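PDB 3LWJ: putative TetR-family transcriptional regulator from Syntrophomonas wolfei subsp. wolfei, which probably binds DNA through a helix-turn-helix motif and regulates transcription, as TetR-family proteins do. Local coordinates for residues L95-F100 and E180-M185; L168-W171 and K175-T178. All blocks are in the same frame, centred on the assembly; numbering follows the deposited sequence.

Interaction 1 of 2, residues L95-F100 and E180-M185; sequences LTMEVF and EEMIEM
The selenomethionines Met-97 and Met-182 meet between two helices that run close to antiparallel, at 152°. The methyl end of Met-97 lies across the selenium and CG of Met-182, the two chains slanting past each other. Met-97 CE is 3.5 Å from Met-182 SE and 3.7 Å from Met-182 CG. The chain of Met-97 is bent at both chi2 and chi3. Met-182 comes from the other side as a nearly straight arm. Its CG stands opposite the backbone N (chi1 165°), and it bends only at the last torsion. The same methyl of Met-97 also lies at the edge of the Phe-100 ring, in its plane, and so touches both ring edge and selenium.

Ile-183 packs on Met-97 nearer the backbone. Its CG1 is 4.1 Å from Met-97 CB, where the backbones are nearest, with CA atoms 6.5 Å apart. Glu-98 passes across Ile-183 at about a right angle. Its OE2 is 3.8 Å from Ile-183 CD1, a plain van der Waals contact. The charge of Glu-98 is met by a salt bridge from OE1 to Lys-179 NZ.

The segment axes come within 10.3 Å. This is buried, mainly apolar helix packing in an all-helical TetR-type subunit. Met-185 packs on His-158 of the second subunit. Ser-167 of helix 153-173 touches both selenomethionines, and helix 56-79 packs against helix 85-102.

Interaction 2 of 2, residues L168-W171 and K175-T178; sequences LYKW and KAIT
Lys-170 O accepts the backbone N-H of Ala-176 at 2.9 Å from Ala-176 N. The bond is fairly straight, 156° at the hydrogen. It spans six residues, more than an alpha-helical bond, and closes the end of a helix that already widens into a pi-type turn at 169-171. The next carbonyl, Trp-171 O, is held less firmly. Lys-175 N gives it a weak bond of 3.2 Å, and Lys-175 CA makes a CH...O contact with it. Lys-175 has positive phi (55°), and there the chain leaves the helix.

Ile-177 then turns back over the last helical turn. Its CG1 sits between the backbone N and the carbonyl carbon (chi1 58°), and this brings the chain's end down onto the helix. Ile-177 CD1 rests 4.0 Å from Lys-170 CB, and CG1 is 4.1 Å from Trp-171 CB. The indole of Trp-171 faces the loop with an edge: Ile-177 O lies near the ring plane, 3.4 Å from Trp-171 CD1.

Lys-170 NZ bonds His-158 of the second subunit, and Lys-175 NZ turns back to Val-172 O. Thr-178 is the N-cap of helix 179-195, and the return bond from its N to Glu-181 OE1 makes a capping box. One sound bond and one weak one thus finish helix 153-173. Lys-170 works both ways, its carbonyl within the chain and its amine across the dimer.

Interaction 1 is a buried contact between helices far apart in sequence. Interaction 2 is a surface contact within one short turn, where helix 153-173 passes into helix 179-195. Met-182, on helix 179-195, packs on interaction 2, whose loop leads into that helix. The two centres are about 10 Å apart. Met-182 is the main bridge: its SE packs on Trp-171 CE3 at 3.6 Å, and its CB on Ile-177 CD1 at 3.7 Å. Phe-100 also touches Leu-168. The chemistry follows the place in the fold. Between 95-100 and 180-185 apolar side chains do nearly all the work. Between 168-171 and 175-178 backbone hydrogen bonds lead, with apolar contacts added beside them.

Interaction 1 of 2, residues L95-F100 and E180-M185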
ATOM      1  N   LEU A  95       0.054  12.253  14.764  1.00 25.51           N
ATOM      2  CA  LEU A  95      -1.260  11.936  15.334  1.00 24.67           C
ATOM      3  C   LEU A  95      -1.911  10.761  14.671  1.00 24.67           C
ATOM      4  O   LEU A  95      -2.435   9.895  15.368  1.00 22.47           O
ATOM      5  CB  LEU A  95      -2.267  13.096  15.226  1.00 27.79           C
ATOM      6  CG  LEU A  95      -2.223  14.141  16.298  1.00 30.98           C
ATOM      7  CD1 LEU A  95      -3.305  15.184  16.021  1.00 23.81           C
ATOM      8  CD2 LEU A  95      -2.355  13.501  17.690  1.00 32.22           C
ATOM      9  N   THR A  96      -1.937  10.743  13.332  1.00 24.12           N
ATOM     10  CA  THR A  96      -2.614   9.669  12.632  1.00 23.45           C
ATOM     11  C   THR A  96      -1.932   8.362  12.968  1.00 20.66           C
ATOM     12  O   THR A  96      -2.598   7.370  13.251  1.00 18.29           O
ATOM     13  CB  THR A  96      -2.603   9.851  11.096  1.00 26.00           C
ATOM     14  OG1 THR A  96      -3.247  11.076  10.752  1.00 25.86           O
ATOM     15  CG2 THR A  96      -3.288   8.681  10.429  1.00 22.89           C
HETATM   16  N   MSE A  97      -0.605   8.368  12.935  1.00 22.32           N
HETATM   17  CA  MSE A  97       0.167   7.131  13.170  1.00 24.64           C
HETATM   18  C   MSE A  97      -0.127   6.647  14.618  1.00 24.65           C
HETATM   19  O   MSE A  97      -0.204   5.429  14.886  1.00 22.76           O
HETATM   20  CB  MSE A  97       1.699   7.313  12.935  1.00 21.23           C
HETATM   21  CG  MSE A  97       2.315   7.310  11.409  1.00 20.31           C
HETATM   22 SE   MSE A  97       1.038   6.595  10.120  0.75 39.51          SE
HETATM   23  CE  MSE A  97       1.711   4.774   9.956  1.00 31.16           C
ATOM     24  N   GLU A  98      -0.321   7.576  15.553  1.00 27.00           N
ATOM     25  CA  GLU A  98      -0.668   7.173  16.936  1.00 26.64           C
ATOM     26  C   GLU A  98      -2.085   6.578  17.033  1.00 27.10           C
ATOM     27  O   GLU A  98      -2.315   5.669  17.824  1.00 27.92           O
ATOM     28  CB  GLU A  98      -0.536   8.327  17.947  1.00 28.51           C
ATOM     29  CG  GLU A  98       0.875   8.963  18.109  1.00 39.52           C
ATOM     30  CD  GLU A  98       1.893   8.148  18.933  1.00 47.03           C
ATOM     31  OE1 GLU A  98       1.548   7.040  19.446  1.00 51.01           O
ATOM     32  OE2 GLU A  98       3.054   8.643  19.066  1.00 45.35           O
ATOM     33  N   VAL A  99      -3.045   7.064  16.245  1.00 26.06           N
ATOM     34  CA  VAL A  99      -4.381   6.450  16.254  1.00 24.69           C
ATOM     35  C   VAL A  99      -4.248   5.004  15.744  1.00 25.53           C
ATOM     36  O   VAL A  99      -4.813   4.081  16.330  1.00 26.09           O
ATOM     37  CB  VAL A  99      -5.414   7.265  15.420  1.00 25.23           C
ATOM     38  CG1 VAL A  99      -6.734   6.564  15.359  1.00 27.70           C
ATOM     39  CG2 VAL A  99      -5.596   8.667  15.986  1.00 21.10           C
ATOM     40  N   PHE A 100      -3.473   4.804  14.674  1.00 25.72           N
ATOM     41  CA  PHE A 100      -3.227   3.452  14.185  1.00 26.26           C
ATOM     42  C   PHE A 100      -2.734   2.568  15.347  1.00 25.11           C
ATOM     43  O   PHE A 100      -3.289   1.499  15.564  1.00 24.66           O
ATOM     44  CB  PHE A 100      -2.189   3.417  13.050  1.00 25.53           C
ATOM     45  CG  PHE A 100      -2.644   4.004  11.745  1.00 27.01           C
ATOM     46  CD1 PHE A 100      -3.951   4.072  11.395  1.00 27.83           C
ATOM     47  CD2 PHE A 100      -1.708   4.423  10.828  1.00 36.40           C
ATOM     48  CE1 PHE A 100      -4.348   4.582  10.161  1.00 35.39           C
ATOM     49  CE2 PHE A 100      -2.093   4.930   9.612  1.00 39.52           C
ATOM     50  CZ  PHE A 100      -3.438   5.010   9.288  1.00 32.99           C
ATOM     51  N   GLU A 180       8.498   3.200  16.374  1.00 29.91           N
ATOM     52  CA  GLU A 180       9.289   4.417  16.298  1.00 30.52           C
ATOM     53  C   GLU A 180       9.844   4.698  14.892  1.00 28.56           C
ATOM     54  O   GLU A 180       9.774   5.817  14.383  1.00 26.82           O
ATOM     55  CB  GLU A 180      10.466   4.312  17.266  1.00 32.33           C
ATOM     56  CG  GLU A 180      11.299   5.585  17.304  1.00 42.22           C
ATOM     57  CD  GLU A 180      10.445   6.773  17.713  1.00 58.24           C
ATOM     58  OE1 GLU A 180       9.937   6.744  18.861  1.00 65.79           O
ATOM     59  OE2 GLU A 180      10.253   7.707  16.888  1.00 64.61           O
ATOM     60  N   GLU A 181      10.446   3.673  14.300  1.00 28.97           N
ATOM     61  CA  GLU A 181      10.952   3.740  12.942  1.00 27.81           C
ATOM     62  C   GLU A 181       9.852   4.081  11.956  1.00 22.97           C
ATOM     63  O   GLU A 181      10.096   4.804  11.012  1.00 22.24           O
ATOM     64  CB  GLU A 181      11.616   2.417  12.562  1.00 27.82           C
ATOM     65  CG  GLU A 181      12.952   2.234  13.245  1.00 30.53           C
ATOM     66  CD  GLU A 181      13.493   0.820  13.125  1.00 28.71           C
ATOM     67  OE1 GLU A 181      12.741  -0.147  12.833  1.00 28.99           O
ATOM     68  OE2 GLU A 181      14.701   0.684  13.306  1.00 33.54           O
HETATM   69  N   MSE A 182       8.635   3.591  12.192  1.00 21.44           N
HETATM   70  CA  MSE A 182       7.511   3.867  11.306  1.00 22.49           C
HETATM   71  C   MSE A 182       7.107   5.312  11.410  1.00 21.91           C
HETATM   72  O   MSE A 182       6.890   5.985  10.414  1.00 25.81           O
HETATM   73  CB  MSE A 182       6.323   2.997  11.674  1.00 25.32           C
HETATM   74  CG  MSE A 182       4.990   3.413  11.077  1.00 27.36           C
HETATM   75 SE   MSE A 182       3.457   2.427  11.860  0.75 29.26          SE
HETATM   76  CE  MSE A 182       3.413   3.226  13.630  1.00 30.10           C
ATOM     77  N   ILE A 183       7.031   5.800  12.643  1.00 25.28           N
ATOM     78  CA  ILE A 183       6.656   7.181  12.871  1.00 26.33           C
ATOM     79  C   ILE A 183       7.729   8.084  12.229  1.00 26.62           C
ATOM     80  O   ILE A 183       7.384   8.981  11.428  1.00 24.56           O
ATOM     81  CB  ILE A 183       6.444   7.470  14.376  1.00 26.94           C
ATOM     82  CG1 ILE A 183       5.213   6.699  14.877  1.00 30.81           C
ATOM     83  CG2 ILE A 183       6.292   8.970  14.628  1.00 22.02           C
ATOM     84  CD1 ILE A 183       5.062   6.688  16.444  1.00 26.80           C
ATOM     85  N   GLU A 184       9.011   7.790  12.497  1.00 23.28           N
ATOM     86  CA  GLU A 184      10.130   8.611  11.950  1.00 24.35           C
ATOM     87  C   GLU A 184      10.111   8.652  10.422  1.00 25.91           C
ATOM     88  O   GLU A 184      10.266   9.711   9.830  1.00 24.83           O
ATOM     89  CB  GLU A 184      11.504   8.118  12.447  1.00 27.99           C
ATOM     90  CG  GLU A 184      12.707   8.782  11.752  1.00 34.13           C
HETATM   91  N   MSE A 185       9.908   7.497   9.795  1.00 25.25           N
HETATM   92  CA  MSE A 185       9.874   7.429   8.333  1.00 24.75           C
HETATM   93  C   MSE A 185       8.807   8.345   7.785  1.00 24.92           C
HETATM   94  O   MSE A 185       9.037   9.093   6.830  1.00 29.11           O
HETATM   95  CB  MSE A 185       9.561   5.994   7.893  1.00 22.29           C
HETATM   96  CG  MSE A 185       9.376   5.801   6.372  1.00 24.23           C
HETATM   97 SE   MSE A 185       8.882   3.985   6.009  0.75 36.55          SE
HETATM   98  CE  MSE A 185      10.565   3.208   6.504  1.00 30.20           C
TER

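Interaction 2 of 2, residues L168-W171 and K175-T178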
ATOM      1  N   LEU A 168       2.562   1.296   8.028  1.00 23.87           N
ATOM      2  CA  LEU A 168       1.757   0.532   9.004  1.00 21.75           C
ATOM      3  C   LEU A 168       1.933  -0.973   8.755  1.00 22.00           C
ATOM      4  O   LEU A 168       2.176  -1.755   9.653  1.00 22.69           O
ATOM      5  CB  LEU A 168       0.257   0.879   8.866  1.00 24.13           C
ATOM      6  CG  LEU A 168      -0.734   0.250   9.861  1.00 20.26           C
ATOM      7  CD1 LEU A 168      -0.269   0.471  11.340  1.00 20.18           C
ATOM      8  CD2 LEU A 168      -2.195   0.798   9.575  1.00 15.50           C
ATOM      9  N   TYR A 169       1.796  -1.376   7.498  1.00 23.35           N
ATOM     10  CA  TYR A 169       1.920  -2.780   7.135  1.00 23.41           C
ATOM     11  C   TYR A 169       3.291  -3.344   7.529  1.00 24.66           C
ATOM     12  O   TYR A 169       3.381  -4.435   8.084  1.00 25.99           O
ATOM     13  CB  TYR A 169       1.630  -2.957   5.641  1.00 22.89           C
ATOM     14  CG  TYR A 169       2.243  -4.162   4.953  1.00 21.67           C
ATOM     15  CD1 TYR A 169       1.594  -5.384   4.911  1.00 28.00           C
ATOM     16  CD2 TYR A 169       3.457  -4.054   4.287  1.00 23.61           C
ATOM     17  CE1 TYR A 169       2.165  -6.479   4.235  1.00 27.95           C
ATOM     18  CE2 TYR A 169       4.020  -5.133   3.591  1.00 24.57           C
ATOM     19  CZ  TYR A 169       3.376  -6.345   3.580  1.00 30.51           C
ATOM     20  OH  TYR A 169       3.942  -7.412   2.878  1.00 34.48           O
ATOM     21  N   LYS A 170       4.351  -2.593   7.286  1.00 24.27           N
ATOM     22  CA  LYS A 170       5.696  -3.055   7.650  1.00 23.96           C
ATOM     23  C   LYS A 170       5.915  -3.155   9.157  1.00 24.89           C
ATOM     24  O   LYS A 170       6.732  -3.977   9.619  1.00 22.82           O
ATOM     25  CB  LYS A 170       6.787  -2.184   7.019  1.00 21.63           C
ATOM     26  CG  LYS A 170       6.839  -2.275   5.499  1.00 26.46           C
ATOM     27  CD  LYS A 170       8.127  -1.612   4.845  1.00 23.77           C
ATOM     28  CE  LYS A 170       9.472  -2.226   5.271  1.00 28.82           C
ATOM     29  NZ  LYS A 170      10.540  -2.175   4.207  1.00 26.05           N
ATOM     30  N   TRP A 171       5.207  -2.344   9.934  1.00 23.35           N
ATOM     31  CA  TRP A 171       5.319  -2.444  11.397  1.00 22.85           C
ATOM     32  C   TRP A 171       4.480  -3.599  11.920  1.00 26.40           C
ATOM     33  O   TRP A 171       5.023  -4.571  12.483  1.00 24.53           O
ATOM     34  CB  TRP A 171       4.904  -1.150  12.055  1.00 26.03           C
ATOM     35  CG  TRP A 171       4.700  -1.229  13.532  1.00 25.94           C
ATOM     36  CD1 TRP A 171       5.605  -1.631  14.471  1.00 34.61           C
ATOM     37  CD2 TRP A 171       3.526  -0.841  14.249  1.00 21.46           C
ATOM     38  NE1 TRP A 171       5.049  -1.547  15.726  1.00 32.25           N
ATOM     39  CE2 TRP A 171       3.776  -1.055  15.614  1.00 28.42           C
ATOM     40  CE3 TRP A 171       2.289  -0.323  13.867  1.00 24.47           C
ATOM     41  CZ2 TRP A 171       2.830  -0.787  16.599  1.00 25.52           C
ATOM     42  CZ3 TRP A 171       1.348  -0.049  14.859  1.00 29.77           C
ATOM     43  CH2 TRP A 171       1.624  -0.291  16.201  1.00 30.34           C
ATOM     44  N   LYS A 175       6.527  -6.855  10.823  1.00 30.92           N
ATOM     45  CA  LYS A 175       7.373  -6.711  12.011  1.00 32.46           C
ATOM     46  C   LYS A 175       8.798  -6.404  11.560  1.00 31.93           C
ATOM     47  O   LYS A 175       9.725  -6.877  12.169  1.00 29.41           O
ATOM     48  CB  LYS A 175       7.407  -7.998  12.861  1.00 35.10           C
ATOM     49  CG  LYS A 175       6.106  -8.782  13.016  1.00 42.29           C
ATOM     50  CD  LYS A 175       5.212  -8.178  14.078  1.00 50.93           C
ATOM     51  CE  LYS A 175       3.942  -9.011  14.270  1.00 53.99           C
ATOM     52  NZ  LYS A 175       2.779  -8.127  14.589  1.00 56.59           N
ATOM     53  N   ALA A 176       8.962  -5.664  10.463  1.00 30.23           N
ATOM     54  CA  ALA A 176      10.291  -5.358   9.889  1.00 28.20           C
ATOM     55  C   ALA A 176      10.849  -4.026  10.427  1.00 26.72           C
ATOM     56  O   ALA A 176      12.041  -3.774  10.358  1.00 25.51           O
ATOM     57  CB  ALA A 176      10.204  -5.333   8.335  1.00 26.39           C
ATOM     58  N   ILE A 177       9.984  -3.189  10.997  1.00 26.73           N
ATOM     59  CA  ILE A 177      10.400  -1.941  11.584  1.00 25.64           C
ATOM     60  C   ILE A 177       9.697  -1.769  12.933  1.00 28.19           C
ATOM     61  O   ILE A 177       8.683  -2.386  13.172  1.00 29.59           O
ATOM     62  CB  ILE A 177      10.068  -0.714  10.671  1.00 24.14           C
ATOM     63  CG1 ILE A 177       8.558  -0.617  10.354  1.00 26.38           C
ATOM     64  CG2 ILE A 177      10.852  -0.757   9.360  1.00 22.98           C
ATOM     65  CD1 ILE A 177       8.159   0.652   9.525  1.00 20.95           C
ATOM     66  N   THR A 178      10.227  -0.903  13.789  1.00 27.56           N
ATOM     67  CA  THR A 178       9.572  -0.587  15.047  1.00 27.94           C
ATOM     68  C   THR A 178       8.537   0.525  14.838  1.00 27.66           C
ATOM     69  O   THR A 178       8.555   1.247  13.829  1.00 23.33           O
ATOM     70  CB  THR A 178      10.585  -0.149  16.106  1.00 31.02           C
ATOM     71  OG1 THR A 178      11.280   1.020  15.655  1.00 27.88           O
ATOM     72  CG2 THR A 178      11.604  -1.276  16.396  1.00 27.98           C
TER